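Local atomic coordinates of pancreatic lipase related protein 2 (Equus caballus, PDB entry 1W52), a protein that probably hydrolyses ester bonds of galactolipids and triacylglycerols, releasing fatty acids in lipid and glycolipid metabolism. Residues F229-K234 against L329-S334; F282-C287 against Q325-N330; N355-V360 against I374-L379; F403-T408 against V441-E446. All coordinates share one frame; numbering follows the deposited sequence.

Contact 1. Residues F229-K234 against L329-S334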
loop_
_atom_site.group_PDB
_atom_site.type_symbol
_atom_site.label_atom_id
_atom_site.label_comp_id
_atom_site.label_asym_id
_atom_site.label_seq_id
_atom_site.Cartn_x
_atom_site.Cartn_y
_atom_site.Cartn_z
ATOM N N PHE A 229 1.261 6.938 0.599
ATOM C CA PHE A 229 0.625 7.105 1.918
ATOM C C PHE A 229 -0.909 6.968 1.950
ATOM O O PHE A 229 -1.614 7.961 2.130
ATOM C CB PHE A 229 1.037 8.460 2.472
ATOM C CG PHE A 229 2.473 8.552 2.753
ATOM C CD1 PHE A 229 3.362 8.861 1.734
ATOM C CD2 PHE A 229 2.956 8.276 4.022
ATOM C CE1 PHE A 229 4.762 8.943 2.018
ATOM C CE2 PHE A 229 4.339 8.296 4.312
ATOM C CZ PHE A 229 5.244 8.640 3.317
ATOM N N PRO A 230 -1.442 5.765 1.779
ATOM C CA PRO A 230 -2.894 5.571 1.752
ATOM C C PRO A 230 -3.555 6.097 3.006
ATOM O O PRO A 230 -3.174 5.819 4.161
ATOM C CB PRO A 230 -3.056 4.045 1.729
ATOM C CG PRO A 230 -1.734 3.499 2.195
ATOM C CD PRO A 230 -0.747 4.494 1.610
ATOM N N ASN A 231 -4.584 6.878 2.798
ATOM C CA ASN A 231 -5.242 7.502 3.918
ATOM C C ASN A 231 -4.295 8.267 4.778
ATOM O O ASN A 231 -4.499 8.287 5.998
ATOM C CB ASN A 231 -5.899 6.426 4.695
ATOM C CG ASN A 231 -6.624 5.454 3.773
ATOM O OD1 ASN A 231 -7.471 5.896 2.971
ATOM N ND2 ASN A 231 -6.307 4.149 3.866
ATOM N N GLY A 232 -3.272 8.905 4.202
ATOM C CA GLY A 232 -2.245 9.529 5.028
ATOM C C GLY A 232 -1.246 8.573 5.702
ATOM O O GLY A 232 -0.257 8.987 6.318
ATOM N N GLY A 233 -1.480 7.286 5.573
ATOM C CA GLY A 233 -0.556 6.311 6.095
ATOM C C GLY A 233 -0.416 6.117 7.597
ATOM O O GLY A 233 0.413 5.337 8.025
ATOM N N LYS A 234 -1.233 6.783 8.397
ATOM C CA LYS A 234 -1.144 6.606 9.850
ATOM C C LYS A 234 -2.358 5.850 10.429
ATOM O O LYS A 234 -2.193 5.064 11.346
ATOM C CB LYS A 234 -0.896 7.963 10.534
ATOM C CG LYS A 234 0.326 8.679 9.942
ATOM C CD LYS A 234 1.134 9.581 10.901
ATOM C CE LYS A 234 0.989 11.068 10.575
ATOM N NZ LYS A 234 -0.161 11.688 11.392
ATOM N N LEU A 329 -3.656 9.141 -1.314
ATOM C CA LEU A 329 -4.867 8.587 -1.860
ATOM C C LEU A 329 -5.736 8.063 -0.685
ATOM O O LEU A 329 -5.293 8.096 0.478
ATOM C CB LEU A 329 -4.523 7.485 -2.848
ATOM C CG LEU A 329 -3.885 6.279 -2.193
ATOM C CD1 LEU A 329 -4.174 4.963 -3.006
ATOM C CD2 LEU A 329 -2.421 6.518 -1.947
ATOM N N ASN A 330 -6.940 7.576 -0.981
ATOM C CA ASN A 330 -7.766 6.998 0.054
ATOM C C ASN A 330 -8.295 5.623 -0.358
ATOM O O ASN A 330 -8.904 5.486 -1.399
ATOM C CB ASN A 330 -8.947 7.951 0.410
ATOM C CG ASN A 330 -8.516 9.216 1.210
ATOM O OD1 ASN A 330 -9.112 10.318 1.034
ATOM N ND2 ASN A 330 -7.504 9.071 2.072
ATOM N N THR A 331 -8.109 4.617 0.481
ATOM C CA THR A 331 -8.693 3.305 0.234
ATOM C C THR A 331 -10.111 3.157 0.738
ATOM O O THR A 331 -10.657 4.028 1.364
ATOM C CB THR A 331 -7.863 2.235 0.926
ATOM O OG1 THR A 331 -7.647 2.637 2.290
ATOM C CG2 THR A 331 -6.494 2.118 0.261
ATOM N N GLY A 332 -10.683 1.998 0.472
ATOM C CA GLY A 332 -11.925 1.602 1.085
ATOM C C GLY A 332 -11.733 1.073 2.491
ATOM O O GLY A 332 -10.605 0.828 2.906
ATOM N N GLU A 333 -12.858 0.907 3.197
ATOM C CA GLU A 333 -12.930 0.333 4.543
ATOM C C GLU A 333 -12.813 -1.190 4.510
ATOM O O GLU A 333 -12.381 -1.743 5.502
ATOM C CB GLU A 333 -14.267 0.705 5.264
ATOM C CG GLU A 333 -14.476 2.164 5.751
ATOM C CD GLU A 333 -14.868 3.179 4.639
ATOM O OE1 GLU A 333 -15.697 2.844 3.754
ATOM O OE2 GLU A 333 -14.352 4.333 4.647
ATOM N N SER A 334 -13.199 -1.867 3.411
ATOM C CA SER A 334 -13.165 -3.361 3.348
ATOM C C SER A 334 -13.308 -4.108 1.986
ATOM O O SER A 334 -13.582 -3.530 0.962
ATOM C CB SER A 334 -14.225 -3.926 4.289
ATOM O OG SER A 334 -15.402 -3.153 4.186
#

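Contact 2. Residues F282-C287 against Q325-N330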
loop_
_atom_site.group_PDB
_atom_site.type_symbol
_atom_site.label_atom_id
_atom_site.label_comp_id
_atom_site.label_asym_id
_atom_site.label_seq_id
_atom_site.Cartn_x
_atom_site.Cartn_y
_atom_site.Cartn_z
ATOM N N PHE A 282 -6.286 1.847 -6.935
ATOM C CA PHE A 282 -5.496 2.549 -5.934
ATOM C C PHE A 282 -4.585 3.509 -6.618
ATOM O O PHE A 282 -3.387 3.309 -6.616
ATOM C CB PHE A 282 -4.642 1.590 -5.102
ATOM C CG PHE A 282 -5.378 0.399 -4.538
ATOM C CD1 PHE A 282 -5.732 0.349 -3.216
ATOM C CD2 PHE A 282 -5.643 -0.723 -5.315
ATOM C CE1 PHE A 282 -6.357 -0.796 -2.692
ATOM C CE2 PHE A 282 -6.286 -1.880 -4.765
ATOM C CZ PHE A 282 -6.647 -1.893 -3.477
ATOM N N LEU A 283 -5.142 4.544 -7.213
ATOM C CA LEU A 283 -4.326 5.505 -7.915
ATOM C C LEU A 283 -3.754 6.529 -6.970
ATOM O O LEU A 283 -4.477 7.240 -6.326
ATOM C CB LEU A 283 -5.148 6.243 -8.953
ATOM C CG LEU A 283 -5.673 5.533 -10.226
ATOM C CD1 LEU A 283 -6.854 4.541 -9.986
ATOM C CD2 LEU A 283 -6.095 6.619 -11.190
ATOM N N ALA A 284 -2.450 6.638 -6.894
ATOM C CA ALA A 284 -1.884 7.643 -6.036
ATOM C C ALA A 284 -1.759 8.988 -6.734
ATOM O O ALA A 284 -1.588 9.082 -7.938
ATOM C CB ALA A 284 -0.550 7.173 -5.553
ATOM N N TYR A 285 -1.832 10.043 -5.957
ATOM C CA TYR A 285 -1.790 11.390 -6.506
ATOM C C TYR A 285 -0.590 12.040 -5.877
ATOM O O TYR A 285 -0.343 11.827 -4.704
ATOM C CB TYR A 285 -3.038 12.213 -6.133
ATOM C CG TYR A 285 -4.337 11.695 -6.712
ATOM C CD1 TYR A 285 -4.819 10.481 -6.330
ATOM C CD2 TYR A 285 -5.070 12.416 -7.636
ATOM C CE1 TYR A 285 -5.946 9.981 -6.817
ATOM C CE2 TYR A 285 -6.260 11.882 -8.155
ATOM C CZ TYR A 285 -6.669 10.658 -7.716
ATOM O OH TYR A 285 -7.822 10.017 -8.099
ATOM N N PRO A 286 0.162 12.850 -6.597
ATOM C CA PRO A 286 1.374 13.421 -6.002
ATOM C C PRO A 286 0.958 14.640 -5.200
ATOM O O PRO A 286 -0.091 15.185 -5.569
ATOM C CB PRO A 286 2.219 13.753 -7.222
ATOM C CG PRO A 286 1.411 13.096 -8.406
ATOM C CD PRO A 286 -0.028 13.268 -7.992
ATOM N N CYS A 287 1.696 15.000 -4.139
ATOM C CA CYS A 287 1.299 16.058 -3.223
ATOM C C CYS A 287 2.329 16.265 -2.157
ATOM O O CYS A 287 3.106 15.380 -1.918
ATOM C CB CYS A 287 0.008 15.701 -2.525
ATOM S SG CYS A 287 -1.146 17.094 -2.410
ATOM N N GLN A 325 9.741 10.448 -3.944
ATOM C CA GLN A 325 8.544 10.918 -4.619
ATOM C C GLN A 325 7.384 10.413 -3.796
ATOM O O GLN A 325 7.253 9.204 -3.589
ATOM C CB GLN A 325 8.410 10.328 -6.021
ATOM C CG GLN A 325 9.492 10.703 -7.038
ATOM C CD GLN A 325 9.296 10.030 -8.413
ATOM O OE1 GLN A 325 9.896 8.969 -8.695
ATOM N NE2 GLN A 325 8.469 10.650 -9.263
ATOM N N THR A 326 6.544 11.325 -3.319
ATOM C CA THR A 326 5.462 10.899 -2.464
ATOM C C THR A 326 4.136 11.114 -3.128
ATOM O O THR A 326 3.941 12.080 -3.885
ATOM C CB THR A 326 5.469 11.627 -1.116
ATOM O OG1 THR A 326 5.233 12.994 -1.350
ATOM C CG2 THR A 326 6.837 11.657 -0.446
ATOM N N PHE A 327 3.235 10.180 -2.822
ATOM C CA PHE A 327 1.853 10.185 -3.289
ATOM C C PHE A 327 0.816 9.813 -2.174
ATOM O O PHE A 327 1.146 9.112 -1.197
ATOM C CB PHE A 327 1.685 9.225 -4.462
ATOM C CG PHE A 327 2.778 9.311 -5.455
ATOM C CD1 PHE A 327 4.083 8.864 -5.125
ATOM C CD2 PHE A 327 2.537 9.846 -6.734
ATOM C CE1 PHE A 327 5.119 8.944 -6.039
ATOM C CE2 PHE A 327 3.568 9.925 -7.640
ATOM C CZ PHE A 327 4.868 9.467 -7.277
ATOM N N PHE A 328 -0.425 10.286 -2.363
ATOM C CA PHE A 328 -1.511 10.136 -1.420
ATOM C C PHE A 328 -2.744 9.662 -2.079
ATOM O O PHE A 328 -2.869 9.720 -3.227
ATOM C CB PHE A 328 -1.791 11.445 -0.733
ATOM C CG PHE A 328 -0.658 11.904 0.100
ATOM C CD1 PHE A 328 0.185 12.908 -0.344
ATOM C CD2 PHE A 328 -0.376 11.296 1.299
ATOM C CE1 PHE A 328 1.278 13.360 0.432
ATOM C CE2 PHE A 328 0.730 11.732 2.081
ATOM C CZ PHE A 328 1.551 12.774 1.636
ATOM N N LEU A 329 -3.656 9.141 -1.314
ATOM C CA LEU A 329 -4.867 8.587 -1.860
ATOM C C LEU A 329 -5.736 8.063 -0.685
ATOM O O LEU A 329 -5.293 8.096 0.478
ATOM C CB LEU A 329 -4.523 7.485 -2.848
ATOM C CG LEU A 329 -3.885 6.279 -2.193
ATOM C CD1 LEU A 329 -4.174 4.963 -3.006
ATOM C CD2 LEU A 329 -2.421 6.518 -1.947
ATOM N N ASN A 330 -6.940 7.576 -0.981
ATOM C CA ASN A 330 -7.766 6.998 0.054
ATOM C C ASN A 330 -8.295 5.623 -0.358
ATOM O O ASN A 330 -8.904 5.486 -1.399
ATOM C CB ASN A 330 -8.947 7.951 0.410
ATOM C CG ASN A 330 -8.516 9.216 1.210
ATOM O OD1 ASN A 330 -9.112 10.318 1.034
ATOM N ND2 ASN A 330 -7.504 9.071 2.072
#

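Contact 3. Residues N355-V360 against I374-L379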
loop_
_atom_site.group_PDB
_atom_site.type_symbol
_atom_site.label_atom_id
_atom_site.label_comp_id
_atom_site.label_asym_id
_atom_site.label_seq_id
_atom_site.Cartn_x
_atom_site.Cartn_y
_atom_site.Cartn_z
ATOM N N ASN A 355 -29.014 27.374 6.629
ATOM C CA ASN A 355 -27.864 26.567 7.097
ATOM C C ASN A 355 -28.111 25.074 6.969
ATOM O O ASN A 355 -29.229 24.607 7.215
ATOM C CB ASN A 355 -27.495 26.889 8.537
ATOM C CG ASN A 355 -26.821 28.211 8.654
ATOM O OD1 ASN A 355 -25.626 28.339 8.430
ATOM N ND2 ASN A 355 -27.600 29.230 8.956
ATOM N N GLY A 356 -27.084 24.311 6.593
ATOM C CA GLY A 356 -27.301 22.884 6.469
ATOM C C GLY A 356 -26.341 21.977 5.742
ATOM O O GLY A 356 -25.349 22.391 5.149
ATOM N N TYR A 357 -26.699 20.700 5.831
ATOM C CA TYR A 357 -26.055 19.604 5.125
ATOM C C TYR A 357 -26.326 19.774 3.627
ATOM O O TYR A 357 -27.360 20.350 3.255
ATOM C CB TYR A 357 -26.624 18.254 5.621
ATOM C CG TYR A 357 -26.166 17.805 7.004
ATOM C CD1 TYR A 357 -24.958 18.274 7.576
ATOM C CD2 TYR A 357 -26.924 16.885 7.735
ATOM C CE1 TYR A 357 -24.524 17.839 8.854
ATOM C CE2 TYR A 357 -26.500 16.437 9.012
ATOM C CZ TYR A 357 -25.299 16.913 9.572
ATOM O OH TYR A 357 -24.893 16.466 10.832
ATOM N N LEU A 358 -25.408 19.293 2.779
ATOM C CA LEU A 358 -25.550 19.403 1.331
ATOM C C LEU A 358 -25.233 18.065 0.725
ATOM O O LEU A 358 -24.176 17.840 0.157
ATOM C CB LEU A 358 -24.658 20.515 0.774
ATOM C CG LEU A 358 -25.421 21.812 0.467
ATOM C CD1 LEU A 358 -24.489 23.011 0.111
ATOM C CD2 LEU A 358 -26.460 21.561 -0.654
ATOM N N LYS A 359 -26.180 17.162 0.876
ATOM C CA LYS A 359 -25.950 15.782 0.508
ATOM C C LYS A 359 -26.082 15.588 -1.008
ATOM O O LYS A 359 -26.362 16.559 -1.737
ATOM C CB LYS A 359 -26.857 14.858 1.324
ATOM C CG LYS A 359 -26.606 15.039 2.817
ATOM C CD LYS A 359 -27.314 14.044 3.696
ATOM C CE LYS A 359 -27.146 14.451 5.158
ATOM N NZ LYS A 359 -28.121 13.778 6.062
ATOM N N VAL A 360 -25.812 14.347 -1.451
ATOM C CA VAL A 360 -25.680 13.954 -2.859
ATOM C C VAL A 360 -25.658 12.418 -2.987
ATOM O O VAL A 360 -25.095 11.734 -2.143
ATOM C CB VAL A 360 -24.359 14.455 -3.466
ATOM C CG1 VAL A 360 -24.376 14.201 -4.944
ATOM C CG2 VAL A 360 -24.093 15.950 -3.211
ATOM N N ILE A 374 -21.417 17.156 0.999
ATOM C CA ILE A 374 -20.379 18.013 0.386
ATOM C C ILE A 374 -20.125 19.322 1.157
ATOM O O ILE A 374 -19.103 19.998 0.982
ATOM C CB ILE A 374 -20.744 18.359 -1.082
ATOM C CG1 ILE A 374 -21.253 17.134 -1.846
ATOM C CG2 ILE A 374 -19.553 18.991 -1.817
ATOM C CD1 ILE A 374 -20.317 15.975 -1.867
ATOM N N PHE A 375 -21.091 19.706 1.981
ATOM C CA PHE A 375 -20.962 20.946 2.747
ATOM C C PHE A 375 -21.964 21.095 3.875
ATOM O O PHE A 375 -23.136 20.782 3.706
ATOM C CB PHE A 375 -21.130 22.142 1.826
ATOM C CG PHE A 375 -20.458 23.384 2.315
ATOM C CD1 PHE A 375 -19.175 23.350 2.858
ATOM C CD2 PHE A 375 -21.092 24.602 2.199
ATOM C CE1 PHE A 375 -18.545 24.508 3.289
ATOM C CE2 PHE A 375 -20.465 25.759 2.619
ATOM C CZ PHE A 375 -19.183 25.710 3.169
ATOM N N LYS A 376 -21.485 21.582 5.017
ATOM C CA LYS A 376 -22.355 22.115 6.055
ATOM C C LYS A 376 -21.903 23.555 6.382
ATOM O O LYS A 376 -20.714 23.841 6.599
ATOM C CB LYS A 376 -22.423 21.190 7.297
ATOM C CG LYS A 376 -21.102 21.048 8.052
ATOM C CD LYS A 376 -21.096 19.989 9.195
ATOM C CE LYS A 376 -19.653 19.814 9.783
ATOM N NZ LYS A 376 -18.566 19.851 8.722
ATOM N N GLY A 377 -22.874 24.467 6.360
ATOM C CA GLY A 377 -22.633 25.859 6.711
ATOM C C GLY A 377 -23.663 26.796 6.111
ATOM O O GLY A 377 -24.748 26.347 5.703
ATOM N N SER A 378 -23.305 28.086 6.051
ATOM C CA SER A 378 -24.170 29.155 5.507
ATOM C C SER A 378 -24.336 29.061 3.994
ATOM O O SER A 378 -23.358 28.951 3.250
ATOM C CB SER A 378 -23.623 30.551 5.861
ATOM O OG SER A 378 -22.699 31.010 4.879
ATOM N N LEU A 379 -25.579 29.161 3.547
ATOM C CA LEU A 379 -25.924 28.834 2.175
ATOM C C LEU A 379 -26.325 30.061 1.321
ATOM O O LEU A 379 -27.288 30.001 0.534
ATOM C CB LEU A 379 -27.018 27.742 2.181
ATOM C CG LEU A 379 -26.737 26.500 3.044
ATOM C CD1 LEU A 379 -27.747 25.376 2.775
ATOM C CD2 LEU A 379 -25.358 25.997 2.790
#

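Contact 4. Residues F403-T408 against V441-E446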
loop_
_atom_site.group_PDB
_atom_site.type_symbol
_atom_site.label_atom_id
_atom_site.label_comp_id
_atom_site.label_asym_id
_atom_site.label_seq_id
_atom_site.Cartn_x
_atom_site.Cartn_y
_atom_site.Cartn_z
ATOM N N PHE A 403 -28.874 14.926 -5.024
ATOM C CA PHE A 403 -28.977 16.068 -4.059
ATOM C C PHE A 403 -29.603 15.642 -2.684
ATOM O O PHE A 403 -29.354 14.526 -2.198
ATOM C CB PHE A 403 -29.744 17.272 -4.667
ATOM C CG PHE A 403 -29.372 18.617 -4.077
ATOM C CD1 PHE A 403 -28.053 19.037 -4.037
ATOM C CD2 PHE A 403 -30.328 19.479 -3.582
ATOM C CE1 PHE A 403 -27.688 20.289 -3.501
ATOM C CE2 PHE A 403 -29.953 20.732 -3.050
ATOM C CZ PHE A 403 -28.634 21.124 -3.010
ATOM N N VAL A 404 -30.330 16.580 -1.963
ATOM C CA VAL A 404 -31.102 16.408 -0.703
ATOM C C VAL A 404 -30.495 17.443 0.216
ATOM O O VAL A 404 -29.392 17.956 -0.032
ATOM C CB VAL A 404 -31.013 15.022 0.032
ATOM C CG1 VAL A 404 -31.600 15.123 1.434
ATOM C CG2 VAL A 404 -31.788 13.952 -0.726
ATOM N N TRP A 405 -31.049 17.951 1.154
ATOM C CA TRP A 405 -30.424 18.847 2.106
ATOM C C TRP A 405 -31.357 19.100 3.301
ATOM O O TRP A 405 -32.604 19.027 3.204
ATOM C CB TRP A 405 -29.935 20.143 1.445
ATOM C CG TRP A 405 -31.015 21.047 1.036
ATOM C CD1 TRP A 405 -32.011 20.786 0.136
ATOM C CD2 TRP A 405 -31.233 22.384 1.508
ATOM N NE1 TRP A 405 -32.827 21.885 0.005
ATOM C CE2 TRP A 405 -32.379 22.883 0.833
ATOM C CE3 TRP A 405 -30.568 23.222 2.428
ATOM C CZ2 TRP A 405 -32.880 24.178 1.054
ATOM C CZ3 TRP A 405 -31.077 24.507 2.655
ATOM C CH2 TRP A 405 -32.220 24.969 1.969
ATOM N N ASN A 406 -30.724 19.383 4.431
ATOM C CA ASN A 406 -31.382 19.387 5.709
ATOM C C ASN A 406 -31.015 20.654 6.461
ATOM O O ASN A 406 -30.165 21.424 6.003
ATOM C CB ASN A 406 -30.973 18.125 6.456
ATOM C CG ASN A 406 -31.485 16.862 5.779
ATOM O OD1 ASN A 406 -30.728 16.121 5.159
ATOM N ND2 ASN A 406 -32.783 16.625 5.891
ATOM N N LYS A 407 -31.660 20.854 7.613
ATOM C CA LYS A 407 -31.620 22.115 8.371
ATOM C C LYS A 407 -30.637 22.111 9.580
ATOM O O LYS A 407 -30.367 21.077 10.178
ATOM C CB LYS A 407 -33.048 22.422 8.857
ATOM C CG LYS A 407 -34.174 22.222 7.809
ATOM C CD LYS A 407 -34.394 23.483 6.968
ATOM C CE LYS A 407 -35.859 23.678 6.560
ATOM N NZ LYS A 407 -36.405 24.982 7.066
ATOM N N THR A 408 -30.125 23.281 9.947
ATOM C CA THR A 408 -29.147 23.411 11.038
ATOM C C THR A 408 -29.565 24.495 12.025
ATOM O O THR A 408 -29.605 24.260 13.221
ATOM C CB THR A 408 -27.758 23.722 10.443
ATOM O OG1 THR A 408 -27.073 22.495 10.215
ATOM C CG2 THR A 408 -26.819 24.471 11.412
ATOM N N VAL A 441 -36.366 23.989 -6.221
ATOM C CA VAL A 441 -37.305 23.533 -5.205
ATOM C C VAL A 441 -36.619 23.734 -3.838
ATOM O O VAL A 441 -35.397 23.563 -3.685
ATOM C CB VAL A 441 -37.816 22.039 -5.397
ATOM C CG1 VAL A 441 -38.488 21.810 -6.768
ATOM C CG2 VAL A 441 -36.693 21.054 -5.190
ATOM N N GLN A 442 -37.445 24.113 -2.868
ATOM C CA GLN A 442 -37.014 24.613 -1.568
ATOM C C GLN A 442 -36.060 23.645 -0.881
ATOM O O GLN A 442 -34.859 23.678 -1.159
ATOM C CB GLN A 442 -38.247 24.910 -0.683
ATOM C CG GLN A 442 -39.205 25.966 -1.250
ATOM C CD GLN A 442 -40.386 26.252 -0.340
ATOM O OE1 GLN A 442 -40.809 25.388 0.437
ATOM N NE2 GLN A 442 -40.922 27.465 -0.436
ATOM N N ASP A 443 -36.617 22.781 -0.021
ATOM C CA ASP A 443 -35.858 21.935 0.906
ATOM C C ASP A 443 -36.156 20.461 0.710
ATOM O O ASP A 443 -37.167 20.110 0.118
ATOM C CB ASP A 443 -36.166 22.303 2.360
ATOM C CG ASP A 443 -35.237 21.615 3.335
ATOM O OD1 ASP A 443 -35.507 20.458 3.706
ATOM O OD2 ASP A 443 -34.197 22.141 3.760
ATOM N N ASN A 444 -35.262 19.611 1.212
ATOM C CA ASN A 444 -35.490 18.171 1.288
ATOM C C ASN A 444 -36.172 17.646 0.022
ATOM O O ASN A 444 -37.359 17.309 0.034
ATOM C CB ASN A 444 -36.312 17.814 2.536
ATOM C CG ASN A 444 -35.717 16.684 3.303
ATOM O OD1 ASN A 444 -35.938 15.520 3.000
ATOM N ND2 ASN A 444 -34.948 17.015 4.303
ATOM N N VAL A 445 -35.428 17.622 -1.080
ATOM C CA VAL A 445 -35.936 17.060 -2.334
ATOM C C VAL A 445 -34.846 16.198 -2.989
ATOM O O VAL A 445 -33.683 16.255 -2.594
ATOM C CB VAL A 445 -36.453 18.189 -3.309
ATOM C CG1 VAL A 445 -37.310 17.609 -4.449
ATOM C CG2 VAL A 445 -37.258 19.241 -2.555
ATOM N N GLU A 446 -35.223 15.372 -3.962
ATOM C CA GLU A 446 -34.239 14.717 -4.821
ATOM C C GLU A 446 -34.232 15.346 -6.238
ATOM O O GLU A 446 -34.222 14.639 -7.269
ATOM C CB GLU A 446 -34.452 13.208 -4.817
ATOM C CG GLU A 446 -34.099 12.608 -3.465
ATOM C CD GLU A 446 -34.813 11.303 -3.195
ATOM O OE1 GLU A 446 -36.058 11.279 -3.279
ATOM O OE2 GLU A 446 -34.137 10.299 -2.892
#

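Contact 1. Residues F229-K234 against L329-S334
Asn231 takes part in each hydrogen bond of this contact, pairing its side-chain amide with Thr331 and its backbone N with Leu329. The residue is the third of a type II turn, Phe229 to Gly232, in which the chain leaves its strand. CG lies beside the backbone N (chi1 -45°), and the amide beyond it meets segment 329-334. CB has a loose neighbour, Asn330 ND2, at 4.1 Å. At CG the side chain forks. OD1 accepts the backbone N of Thr331 at 2.9 Å, with the donor tilted 23° from the plane of the amide carbonyl, and takes a second, weak bond from Asn330 ND2 at 3.3 Å. The stronger partner of that ND2 is the hydroxyl of Tyr290. The other tip, Asn231 ND2, donates almost straight to Thr331 OG1 (2.6 Å, 170° at the hydrogen), and OG1 lies in the amide plane. With both ends engaged, rotation of the amide is fixed. Asn231 N adds a bond to Leu329 O at 2.7 Å. An alanine here would probably leave Thr331 N without its acceptor and Thr331 OG1 without this donor, weakening the tie between the two loops. Apolar packing is modest, with Leu329 CD2 lying 3.8 Å from Pro230 CA. The contact forms where the parallel neighbours 226-230 and 325-329 run out of the central sheet of the alpha/beta-hydrolase fold. Helix 257-277 covers it through Tyr271, which packs on Pro230 and Asn231 and bonds weakly to Thr331 OG1.

Contact 2. Residues F282-C287 against Q325-N330
Tyr285 and Phe328 form an antiparallel hydrogen-bonded pair in which both backbone amides and both carbonyls are satisfied. Tyr285 N donates to Phe328 O at 2.9 Å, and Phe328 N returns the bond to Tyr285 O at 2.8 Å; each donor lies in the plane of its acceptor carbonyl. Beyond this pair the polar links are lighter. Thr326 OG1 donates a weak bond to Cys287 O at 3.2 Å, and Pro286, which has no N-H to give, offers its CA to Thr326 O at 3.6 Å. The backbone of Phe327 is bonded instead to Asp227 and Phe229 on the other side of its strand. The Phe327 side chain lies on the same face as Pro286, with CB against Ala284 CB and CD2 3.8 Å from Pro286 CG. An alanine in place of Phe327 would probably open a gap beside Pro286 and Phe228, whose contacts with the ring would go. Leu329 CD1 reaches Phe282 CB at 4.0 Å. On the face of Tyr285 and Phe328, the edge of the Phe328 ring meets Cys287 CB, 3.5 Å from CD1; the cysteine sulphur is tied to Cys298. Strand 285-286 thus closes one edge of the central sheet, antiparallel to 325-329, with helix 290-294 packing on Cys287 and Phe328 and helix 257-277 against Phe282.

Contact 3. Residues N355-V360 against I374-L379
Gly356 and Gly377 face each other through their backbones, and the hydrogen bonds between them are the first kind of interaction here. Gly356 N donates to Gly377 O at 3.2 Å, while the return bond from Gly377 N to Gly356 O is weak at 3.4 Å. Farther along, Ile374 N reaches Leu358 O at 3.0 Å from a position 44° out of the carbonyl plane. A second kind is the CA-H...O contact: Lys376 CA points nearly straight at Gly356 O (3.1 Å, 173° at the hydrogen), adding to the weak bond that oxygen accepts.

Apolar contacts make up the third group. Leu358 CD1 touches Phe375 CB at 3.9 Å and Leu379 CD2 at 4.1 Å, the two leucines sliding past each other in opposite directions. Of the Phe375 side chain CB does the touching; CG is anti to the backbone N (chi1 -155°), and the ring leads away and stacks on Tyr385. Val360 CG2 rests on Ile374 CG1, and Ile374 in turn packs against strand 387-391. On the exposed side Tyr357 and Lys376 lie side by side and point the same way, with Lys376 CB 3.9 Å from Tyr357 CD1 at the ring edge.

Both glycines have backbone angles at which a CB would jam against the preceding carbonyl. The chemistry implies a lightly bonded antiparallel pairing in the PLAT domain, joined on its inner side by aliphatic packing.

Contact 4. Residues F403-T408 against V441-E446
Trp405 lies with its indole against the backbone and carboxylate of segment 441-446, and with Asp443 and Asn444 it accounts for about half of the buried area. Its NE1 donates to Gln442 O at 2.9 Å; the acceptor lies in the ring plane and the donor sits on a lone pair of the carbonyl, although the angle at the hydrogen is a bent 130°. CG stands between the backbone N and the carbonyl carbon (chi1 71°), and the indole beyond it meets residues 442-444.

Asp443 meets the same ring from above. Its OD2 is over the ring centre, 3.5 Å from the plane, and the carboxylate is turned 43° from the indole. That oxygen also touches the aliphatic part of Lys407, with CD at 3.5 Å, while Lys407 NZ and Asp443 OD2 stay 4.9 Å apart, too far for a salt bridge.

Asn444 N gives Trp405 O a weak bond of 3.4 Å. Beside this, Val404 CA comes within 3.2 Å of Val445 O, and Val404 CG2 packs on Glu446 CG at 3.8 Å, the two side chains lying alongside and pointing the same way.

The contact therefore joins two surface loops of the PLAT domain through one bent tryptophan N-H bond, a weak backbone bond and the packing of the indole against Asp443. A carboxylate over an indole face would probably carry an electrostatic cost, part of which the lysine charge nearby may offset.

The four contacts fall into two pairs. Contacts 1 and 2, with centres 10 Å apart, share Leu329 and Asn330 and are joined between neighbouring strands of the central sheet by a probable hydrogen bond from Phe229 N to Phe327 O (2.8 Å). Contacts 3 and 4 have centres 9 Å apart in the PLAT domain, where Leu379 CD1 packs 3.4 Å from Trp405 CZ3. No touch links the pairs: contact 3 stays about 13 Å, between nearest atoms, from contacts 1 and 2. Contact 1 lies near the predicted charge relay, the side chain of Phe229 being about 8 Å from that of Asp178 and that of Pro230 about 11 Å from that of His265, which also lines the detergent pocket.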